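Local coordinates for protein pyocin S8 (Pseudomonas aeruginosa, PDB 6W0V) that is a bacteriocin whose nuclease domain, bound here to its cognate immunity protein, probably acts as an H-N-H DNA endonuclease, at residues A[33-36]-A[37-40]; A[41-44]-A[45-49]; A[116-119]-A[120-123]. The protein carries 1 engineered substitution. One frame throughout, in Å; residues are numbered along the deposited sequence.

Contact 1: A[33-36]-A[37-40]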
ATOM      1  N   ILE A  33       8.633   7.892  13.086  1.00 19.58           N
ATOM      2  CA  ILE A  33       8.539   8.228  11.639  1.00 18.26           C
ATOM      3  C   ILE A  33       8.701   9.741  11.507  1.00 18.14           C
ATOM      4  O   ILE A  33       9.501  10.172  10.676  1.00 18.84           O
ATOM      5  CB  ILE A  33       7.226   7.705  11.035  1.00 18.25           C
ATOM      6  CG1 ILE A  33       7.162   6.180  11.133  1.00 19.14           C
ATOM      7  CG2 ILE A  33       7.056   8.172   9.600  1.00 20.32           C
ATOM      8  CD1 ILE A  33       8.379   5.497  10.563  1.00 21.02           C
ATOM      9  N   ALA A  34       7.994  10.508  12.333  1.00 17.61           N
ATOM     10  CA  ALA A  34       8.198  11.970  12.406  1.00 17.89           C
ATOM     11  C   ALA A  34       9.701  12.219  12.543  1.00 18.22           C
ATOM     12  O   ALA A  34      10.230  13.076  11.833  1.00 17.54           O
ATOM     13  CB  ALA A  34       7.419  12.570  13.542  1.00 19.77           C
ATOM     14  N   ASP A  35      10.379  11.431  13.374  1.00 18.35           N
ATOM     15  CA  ASP A  35      11.833  11.590  13.629  1.00 20.19           C
ATOM     16  C   ASP A  35      12.623  11.520  12.324  1.00 18.38           C
ATOM     17  O   ASP A  35      13.674  12.154  12.250  1.00 21.37           O
ATOM     18  CB  ASP A  35      12.345  10.541  14.609  1.00 22.23           C
ATOM     19  CG  ASP A  35      11.843  10.747  16.024  1.00 24.54           C
ATOM     20  OD1 ASP A  35      11.397  11.865  16.336  1.00 24.09           O
ATOM     21  OD2 ASP A  35      11.901   9.792  16.799  1.00 26.71           O
ATOM     22  N   GLN A  36      12.149  10.754  11.346  1.00 18.25           N
ATOM     23  CA  GLN A  36      12.883  10.504  10.082  1.00 19.43           C
ATOM     24  C   GLN A  36      12.538  11.562   9.042  1.00 17.97           C
ATOM     25  O   GLN A  36      13.154  11.553   7.974  1.00 19.44           O
ATOM     26  CB  GLN A  36      12.530   9.124   9.529  1.00 20.17           C
ATOM     27  CG  GLN A  36      12.884   7.988  10.475  1.00 23.90           C
ATOM     28  CD  GLN A  36      14.314   8.107  10.938  1.00 24.98           C
ATOM     29  OE1 GLN A  36      15.202   8.473  10.170  1.00 29.02           O
ATOM     30  NE2 GLN A  36      14.544   7.826  12.209  1.00 29.00           N
ATOM     31  N   LEU A  37      11.579  12.435   9.336  1.00 15.29           N
ATOM     32  CA  LEU A  37      11.070  13.382   8.320  1.00 15.84           C
ATOM     33  C   LEU A  37      11.272  14.797   8.815  1.00 15.83           C
ATOM     34  O   LEU A  37      11.660  15.637   8.005  1.00 15.79           O
ATOM     35  CB  LEU A  37       9.592  13.101   8.075  1.00 15.53           C
ATOM     36  CG  LEU A  37       9.295  11.685   7.605  1.00 16.27           C
ATOM     37  CD1 LEU A  37       7.805  11.424   7.666  1.00 17.94           C
ATOM     38  CD2 LEU A  37       9.841  11.458   6.205  1.00 17.01           C
ATOM     39  N   ARG A  38      11.004  15.010  10.096  1.00 15.24           N
ATOM     40  CA  ARG A  38      11.018  16.351  10.697  1.00 15.56           C
ATOM     41  C   ARG A  38      12.340  17.034  10.364  1.00 15.72           C
ATOM     42  O   ARG A  38      13.410  16.450  10.575  1.00 16.16           O
ATOM     43  CB  ARG A  38      10.824  16.251  12.204  1.00 16.08           C
ATOM     44  CG  ARG A  38      10.915  17.606  12.880  1.00 16.59           C
ATOM     45  CD  ARG A  38      10.714  17.498  14.361  1.00 18.99           C
ATOM     46  NE  ARG A  38      11.599  16.496  14.931  1.00 19.23           N
ATOM     47  CZ  ARG A  38      11.250  15.258  15.256  1.00 19.82           C
ATOM     48  NH1 ARG A  38      10.020  14.821  15.038  1.00 19.47           N
ATOM     49  NH2 ARG A  38      12.159  14.453  15.779  1.00 22.75           N
ATOM     50  N   GLY A  39      12.246  18.266   9.875  1.00 14.67           N
ATOM     51  CA  GLY A  39      13.424  19.110   9.633  1.00 16.82           C
ATOM     52  C   GLY A  39      14.078  18.817   8.299  1.00 16.16           C
ATOM     53  O   GLY A  39      15.017  19.553   7.904  1.00 17.09           O
ATOM     54  N   LYS A  40      13.626  17.790   7.598  1.00 15.77           N
ATOM     55  CA  LYS A  40      14.195  17.497   6.277  1.00 16.13           C
ATOM     56  C   LYS A  40      13.421  18.271   5.228  1.00 14.86           C
ATOM     57  O   LYS A  40      12.228  18.583   5.454  1.00 14.62           O
ATOM     58  CB  LYS A  40      14.159  15.998   6.003  1.00 16.32           C
ATOM     59  CG  LYS A  40      14.978  15.190   6.987  1.00 18.42           C
ATOM     60  CD  LYS A  40      15.022  13.744   6.616  1.00 19.92           C
ATOM     61  CE  LYS A  40      15.967  12.955   7.490  1.00 22.59           C
ATOM     62  NZ  LYS A  40      15.800  11.502   7.268  1.00 25.37           N
TER
HETATM   63  O   HOH W   1       8.832  12.843  16.787  1.00 21.73           O
HETATM   64  O   HOH W   2      14.518  13.929  10.424  1.00 22.01           O
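Arg-38 folds back over the last turn of helix 31-37 and grips Asp-35 three residues earlier. Its CB already sits close to the helix, 3.3 Å from Ala-34 O. From there CG runs anti to the backbone N, and the aliphatic part stays straight until a bend at chi3 (52°) turns the guanidinium back above the helix, with Ala-34 O beneath one face. CZ lies beside Asp-35, while the two terminal nitrogens divide the work. NH2 donates to Asp-35 OD1 over 2.8 Å in a nearly straight salt bridge (175°); the oxygen lies in the guanidinium plane, whereas NH2 approaches from the anti side and somewhat out of the carboxylate plane, and the two planes stand 84° apart. NH1 passes 3.8 Å from Ala-34 CB, donates to Gly-8 O in the N-terminal region, and gives a further bond of 2.9 Å to water 1, which probably donates in turn to Asp-35 OD1.

Below this bridge the helix ends and the chain reverses through a type II beta turn from Leu-37 to Lys-40, with Gly-39 at the positive-phi position. Ala-34 O takes two backbone donors at this exit, Leu-37 N at 2.9 Å and Arg-38 N at 2.7 Å. A second water joins the helix to the turn, donating to Asp-35 O and Arg-38 O. After the turn, the extended side chain of Lys-40 lies back alongside the helix end, and its NZ reaches Gln-36 O at 2.7 Å, where its probable positive charge would suit the carbonyl end of the helix. The apolar side is carried by Leu-37, whose CD1 rests 3.9 Å from CG2 of Ile-33; the two side chains point the same way, and Leu-37 continues onto Gln-51 and Phe-52 of helix 45-57.

Contact 2: A[41-44]-A[45-49]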
ATOM      1  N   GLU A  41      14.093  18.541   4.121  1.00 16.06           N
ATOM      2  CA  GLU A  41      13.470  19.160   2.940  1.00 17.16           C
ATOM      3  C   GLU A  41      12.767  18.041   2.178  1.00 15.16           C
ATOM      4  O   GLU A  41      13.317  16.931   2.077  1.00 16.57           O
ATOM      5  CB  GLU A  41      14.489  19.844   2.034  1.00 20.40           C
ATOM      6  CG  GLU A  41      13.843  20.496   0.827  1.00 24.92           C
ATOM      7  CD  GLU A  41      14.794  20.894  -0.284  1.00 29.45           C
ATOM      8  OE1 GLU A  41      14.697  22.045  -0.742  1.00 35.48           O
ATOM      9  OE2 GLU A  41      15.608  20.049  -0.705  1.00 29.75           O
ATOM     10  N   PHE A  42      11.582  18.344   1.690  1.00 14.27           N
ATOM     11  CA  PHE A  42      10.827  17.514   0.738  1.00 14.33           C
ATOM     12  C   PHE A  42      10.608  18.319  -0.515  1.00 14.63           C
ATOM     13  O   PHE A  42      10.333  19.507  -0.411  1.00 16.09           O
ATOM     14  CB  PHE A  42       9.547  17.031   1.390  1.00 14.96           C
ATOM     15  CG  PHE A  42       9.923  16.186   2.564  1.00 14.62           C
ATOM     16  CD1 PHE A  42      10.269  14.862   2.381  1.00 14.49           C
ATOM     17  CD2 PHE A  42      10.085  16.756   3.811  1.00 15.25           C
ATOM     18  CE1 PHE A  42      10.676  14.106   3.458  1.00 15.66           C
ATOM     19  CE2 PHE A  42      10.484  15.991   4.888  1.00 14.56           C
ATOM     20  CZ  PHE A  42      10.782  14.667   4.705  1.00 14.65           C
ATOM     21  N   LYS A  43      10.808  17.701  -1.662  1.00 14.91           N
ATOM     22  CA  LYS A  43      10.757  18.430  -2.945  1.00 17.02           C
ATOM     23  C   LYS A  43       9.312  18.515  -3.400  1.00 16.29           C
ATOM     24  O   LYS A  43       9.016  19.291  -4.291  1.00 18.35           O
ATOM     25  CB  LYS A  43      11.628  17.720  -3.975  1.00 17.40           C
ATOM     26  CG  LYS A  43      13.097  17.658  -3.601  1.00 18.87           C
ATOM     27  CD  LYS A  43      13.649  18.977  -3.149  1.00 19.96           C
ATOM     28  CE  LYS A  43      13.428  20.074  -4.165  1.00 21.87           C
ATOM     29  NZ  LYS A  43      14.116  19.796  -5.447  1.00 23.07           N
ATOM     30  N   SER A  44       8.468  17.661  -2.839  1.00 14.46           N
ATOM     31  CA  SER A  44       7.077  17.487  -3.285  1.00 15.37           C
ATOM     32  C   SER A  44       6.365  16.620  -2.272  1.00 13.79           C
ATOM     33  O   SER A  44       7.030  15.986  -1.421  1.00 13.71           O
ATOM     34  CB  SER A  44       7.012  16.846  -4.626  1.00 14.44           C
ATOM     35  OG  SER A  44       7.457  15.508  -4.524  1.00 15.61           O
ATOM     36  N   TRP A  45       5.059  16.555  -2.409  1.00 14.68           N
ATOM     37  CA  TRP A  45       4.264  15.634  -1.584  1.00 15.52           C
ATOM     38  C   TRP A  45       4.742  14.210  -1.859  1.00 14.59           C
ATOM     39  O   TRP A  45       4.952  13.454  -0.907  1.00 14.98           O
ATOM     40  CB  TRP A  45       2.779  15.780  -1.871  1.00 16.34           C
ATOM     41  CG  TRP A  45       2.065  14.799  -1.011  1.00 16.15           C
ATOM     42  CD1 TRP A  45       1.398  13.674  -1.387  1.00 18.55           C
ATOM     43  CD2 TRP A  45       2.089  14.802   0.419  1.00 15.73           C
ATOM     44  NE1 TRP A  45       0.952  13.010  -0.280  1.00 20.61           N
ATOM     45  CE2 TRP A  45       1.352  13.681   0.841  1.00 17.11           C
ATOM     46  CE3 TRP A  45       2.610  15.675   1.379  1.00 16.68           C
ATOM     47  CZ2 TRP A  45       1.146  13.395   2.186  1.00 18.88           C
ATOM     48  CZ3 TRP A  45       2.410  15.386   2.710  1.00 17.83           C
ATOM     49  CH2 TRP A  45       1.684  14.262   3.105  1.00 19.15           C
ATOM     50  N   ARG A  46       4.932  13.876  -3.127  1.00 14.08           N
ATOM     51  CA  ARG A  46       5.436  12.540  -3.493  1.00 13.33           C
ATOM     52  C   ARG A  46       6.709  12.252  -2.708  1.00 13.23           C
ATOM     53  O   ARG A  46       6.831  11.187  -2.124  1.00 14.62           O
ATOM     54  CB  ARG A  46       5.734  12.477  -4.980  1.00 14.16           C
ATOM     55  CG  ARG A  46       6.467  11.203  -5.338  1.00 14.47           C
ATOM     56  CD  ARG A  46       6.755  11.196  -6.801  1.00 15.06           C
ATOM     57  NE  ARG A  46       7.388   9.939  -7.099  1.00 15.19           N
ATOM     58  CZ  ARG A  46       7.637   9.507  -8.319  1.00 17.02           C
ATOM     59  NH1 ARG A  46       7.313  10.242  -9.367  1.00 18.51           N
ATOM     60  NH2 ARG A  46       8.203   8.326  -8.481  1.00 19.24           N
ATOM     61  N   ASP A  47       7.640  13.191  -2.685  1.00 13.15           N
ATOM     62  CA  ASP A  47       8.936  12.965  -2.014  1.00 12.96           C
ATOM     63  C   ASP A  47       8.675  12.669  -0.540  1.00 12.15           C
ATOM     64  O   ASP A  47       9.178  11.698   0.023  1.00 13.90           O
ATOM     65  CB  ASP A  47       9.805  14.194  -2.191  1.00 12.97           C
ATOM     66  CG  ASP A  47      11.158  14.080  -1.548  1.00 13.99           C
ATOM     67  OD1 ASP A  47      11.596  12.961  -1.286  1.00 14.54           O
ATOM     68  OD2 ASP A  47      11.753  15.118  -1.334  1.00 14.02           O
ATOM     69  N   PHE A  48       7.822  13.462   0.079  1.00 12.79           N
ATOM     70  CA  PHE A  48       7.493  13.263   1.497  1.00 12.93           C
ATOM     71  C   PHE A  48       6.835  11.902   1.664  1.00 12.29           C
ATOM     72  O   PHE A  48       7.191  11.169   2.570  1.00 13.14           O
ATOM     73  CB  PHE A  48       6.548  14.355   1.969  1.00 13.88           C
ATOM     74  CG  PHE A  48       6.130  14.162   3.396  1.00 13.81           C
ATOM     75  CD1 PHE A  48       6.885  14.680   4.432  1.00 14.86           C
ATOM     76  CD2 PHE A  48       4.992  13.443   3.700  1.00 14.13           C
ATOM     77  CE1 PHE A  48       6.507  14.481   5.748  1.00 15.42           C
ATOM     78  CE2 PHE A  48       4.617  13.245   5.016  1.00 15.51           C
ATOM     79  CZ  PHE A  48       5.361  13.784   6.038  1.00 15.55           C
ATOM     80  N   ARG A  49       5.847  11.628   0.830  1.00 13.01           N
ATOM     81  CA  ARG A  49       5.092  10.368   0.940  1.00 12.99           C
ATOM     82  C   ARG A  49       6.086   9.217   0.810  1.00 13.55           C
ATOM     83  O   ARG A  49       5.978   8.238   1.559  1.00 13.61           O
ATOM     84  CB  ARG A  49       4.004  10.304  -0.125  1.00 13.49           C
ATOM     85  CG  ARG A  49       3.256   8.984  -0.098  1.00 14.11           C
ATOM     86  CD  ARG A  49       3.839   8.039  -1.108  1.00 15.29           C
ATOM     87  NE  ARG A  49       3.501   8.510  -2.435  1.00 16.53           N
ATOM     88  CZ  ARG A  49       4.058   8.044  -3.538  1.00 15.96           C
ATOM     89  NH1 ARG A  49       3.694   8.508  -4.718  1.00 18.47           N
ATOM     90  NH2 ARG A  49       4.974   7.095  -3.451  1.00 16.80           N
TER
HETATM   91  O   HOH W   3      13.929  15.612  -0.144  1.00 14.85           O
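The backbone leaves the extended strand at Phe-42 and swings through Lys-43 and Ser-44 into helix 45-57, bringing the CA atoms of Phe-42 and Phe-48 within 5.5 Å. Ser-44 is the N-cap: its OG, held between the backbone N and the carbonyl carbon (chi1 68°), accepts from Asp-47 N at 3.0 Å, and its carbonyl begins the helical bonding by accepting from Phe-48 N. Asp-47 returns a bond in the other direction. Its OD2 receives Lys-43 N at 2.8 Å on the anti lone pair, tying the first helical turn to the residue before the cap, while OD1 is taken by Gln-51 NE2 one turn on. On the buried side the rings of Phe-42 and Phe-48 form a T-shaped pair, planes 73° apart and centroids 5.0 Å apart. Phe-48 presents its edge, with CD1 poised 3.6 Å above the centre of the Phe-42 ring; Phe-42 CD1 in turn presses against Phe-48 CA at 3.3 Å. Strand 41-42 pairs with strand 4-5 through a Phe-42 to Gly-4 bond, both rings rest on Leu-37 of helix 31-37, and Phe-48 and Trp-45 reach Leu-114 of strand 114-117.

Contact 3: A[116-119]-A[120-123]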
ATOM      1  N   VAL A 116      -2.885   8.874   8.916  1.00 17.87           N
ATOM      2  CA  VAL A 116      -2.983   7.809   7.898  1.00 16.99           C
ATOM      3  C   VAL A 116      -4.385   7.225   7.996  1.00 16.67           C
ATOM      4  O   VAL A 116      -4.876   6.985   9.101  1.00 17.87           O
ATOM      5  CB  VAL A 116      -1.860   6.788   8.037  1.00 16.98           C
ATOM      6  CG1 VAL A 116      -2.036   5.670   7.024  1.00 17.50           C
ATOM      7  CG2 VAL A 116      -0.525   7.478   7.865  1.00 17.48           C
ATOM      8  N   MET A 117      -5.014   7.093   6.842  1.00 17.49           N
ATOM      9  CA  MET A 117      -6.412   6.653   6.734  1.00 18.50           C
ATOM     10  C   MET A 117      -6.480   5.631   5.621  1.00 17.30           C
ATOM     11  O   MET A 117      -5.715   5.727   4.668  1.00 17.66           O
ATOM     12  CB  MET A 117      -7.316   7.821   6.361  1.00 20.14           C
ATOM     13  CG  MET A 117      -7.282   8.919   7.366  1.00 22.41           C
ATOM     14  SD  MET A 117      -8.485  10.118   6.874  1.00 25.45           S
ATOM     15  CE  MET A 117      -8.770  10.941   8.436  1.00 29.81           C
ATOM     16  N   THR A 118      -7.411   4.711   5.728  1.00 16.90           N
ATOM     17  CA  THR A 118      -7.786   3.907   4.559  1.00 18.59           C
ATOM     18  C   THR A 118      -8.562   4.815   3.624  1.00 18.65           C
ATOM     19  O   THR A 118      -9.147   5.804   4.058  1.00 19.11           O
ATOM     20  CB  THR A 118      -8.620   2.713   4.991  1.00 20.30           C
ATOM     21  OG1 THR A 118      -9.805   3.262   5.570  1.00 20.72           O
ATOM     22  CG2 THR A 118      -7.863   1.830   5.955  1.00 21.12           C
ATOM     23  N   PRO A 119      -8.586   4.504   2.319  1.00 17.65           N
ATOM     24  CA  PRO A 119      -9.408   5.253   1.376  1.00 19.63           C
ATOM     25  C   PRO A 119     -10.856   5.356   1.854  1.00 19.53           C
ATOM     26  O   PRO A 119     -11.448   6.395   1.696  1.00 22.98           O
ATOM     27  CB  PRO A 119      -9.295   4.409   0.111  1.00 20.05           C
ATOM     28  CG  PRO A 119      -7.901   3.847   0.204  1.00 19.98           C
ATOM     29  CD  PRO A 119      -7.742   3.499   1.664  1.00 18.24           C
ATOM     30  N   LYS A 120     -11.384   4.261   2.402  1.00 21.44           N
ATOM     31  CA  LYS A 120     -12.786   4.190   2.870  1.00 23.54           C
ATOM     32  C   LYS A 120     -13.012   5.299   3.895  1.00 24.98           C
ATOM     33  O   LYS A 120     -14.033   5.994   3.800  1.00 28.19           O
ATOM     34  CB  LYS A 120     -13.084   2.821   3.477  1.00 26.48           C
ATOM     35  CG  LYS A 120     -14.522   2.621   3.917  1.00 29.46           C
ATOM     36  CD  LYS A 120     -14.723   1.326   4.670  1.00 32.92           C
ATOM     37  CE  LYS A 120     -15.984   1.320   5.506  1.00 37.59           C
ATOM     38  NZ  LYS A 120     -16.011   2.432   6.487  1.00 40.26           N
ATOM     39  N   MET A 121     -12.088   5.457   4.840  1.00 24.96           N
ATOM     40  CA  MET A 121     -12.194   6.521   5.866  1.00 26.36           C
ATOM     41  C   MET A 121     -11.883   7.865   5.209  1.00 24.98           C
ATOM     42  O   MET A 121     -12.613   8.829   5.462  1.00 25.55           O
ATOM     43  CB  MET A 121     -11.229   6.281   7.028  1.00 30.71           C
ATOM     44  CG  MET A 121     -11.729   5.244   8.010  1.00 35.98           C
ATOM     45  SD  MET A 121     -13.509   5.384   8.355  1.00 41.43           S
ATOM     46  CE  MET A 121     -13.637   7.114   8.801  1.00 43.31           C
ATOM     47  N   HIS A 122     -10.839   7.904   4.388  1.00 21.54           N
ATOM     48  CA  HIS A 122     -10.293   9.145   3.786  1.00 22.06           C
ATOM     49  C   HIS A 122     -11.373   9.861   2.974  1.00 22.68           C
ATOM     50  O   HIS A 122     -11.499  11.086   3.087  1.00 25.02           O
ATOM     51  CB  HIS A 122      -9.086   8.799   2.924  1.00 23.08           C
ATOM     52  CG  HIS A 122      -8.328  10.004   2.506  1.00 24.11           C
ATOM     53  ND1 HIS A 122      -7.692  10.089   1.294  1.00 25.86           N
ATOM     54  CD2 HIS A 122      -8.121  11.179   3.135  1.00 25.07           C
ATOM     55  CE1 HIS A 122      -7.096  11.261   1.198  1.00 26.49           C
ATOM     56  NE2 HIS A 122      -7.352  11.954   2.313  1.00 24.89           N
ATOM     57  N   ILE A 123     -12.140   9.103   2.194  1.00 23.16           N
ATOM     58  CA  ILE A 123     -13.131   9.651   1.225  1.00 24.23           C
ATOM     59  C   ILE A 123     -14.320  10.250   1.989  1.00 27.22           C
ATOM     60  O   ILE A 123     -15.052  11.067   1.394  1.00 28.42           O
ATOM     61  CB  ILE A 123     -13.536   8.544   0.238  1.00 25.27           C
ATOM     62  CG1 ILE A 123     -13.970   9.108  -1.113  1.00 28.42           C
ATOM     63  CG2 ILE A 123     -14.573   7.608   0.839  1.00 27.74           C
ATOM     64  CD1 ILE A 123     -13.812   8.119  -2.237  1.00 30.91           C
TER
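The His-122 imidazole is met obliquely by Met-117, whose SD lies 3.9 Å from CD2 and 4.9 Å from the ring centroid, 70° off the ring normal; the His-97 ring of strand 95-98 also meets this imidazole. The passage from strand 114-117 into helix 119-122 is consistent with the second strand and helix of the beta-beta-alpha His-Me finger, the fold of H-N-H nucleases. Met-117 reaches the histidine on an extended chain that crosses the imidazole side chain at about a right angle, and its SD also touches His-122 CA. His-122 CG is anti to the backbone N (chi1 -169°), which carries CD2 to the Met-117 sulfur, and its CB comes within 3.2 Å of Thr-118 O. Thr-118 is the N-cap. Its OG1 accepts from Met-121 N in a rather long bond of 3.3 Å and is also hydrogen-bonded to Glu-86 OE2, so the cap ties the helix start to a distant part of the chain. The Thr-118 carbonyl takes His-122 N at 2.7 Å. Pro-119, the first helical residue, is buried against Thr-82 and Arg-91. Its carbonyl O accepts from Ile-123 N at 2.8 Å and lies 3.5 Å from Ile-123 CG2.

In the fold
Contacts 1 and 2 run on from one another and touch through Leu-37, whose backbone O and side chain both meet the phenylalanines of contact 2, CD1 lying 3.8 Å from Phe-48 CZ. Contact 3 stands apart, its centre about 20 Å from that of contact 2, and contact 1 lies on the opposite side of the chain's centre from it. All three are partly buried. Contact 1 closes a helix, with charged side chains on its exposed side; contacts 2 and 3 each begin a helix after a strand with a hydroxyl N-cap, to which contact 2 adds an aromatic pair and contact 3 an oblique sulfur-aromatic approach.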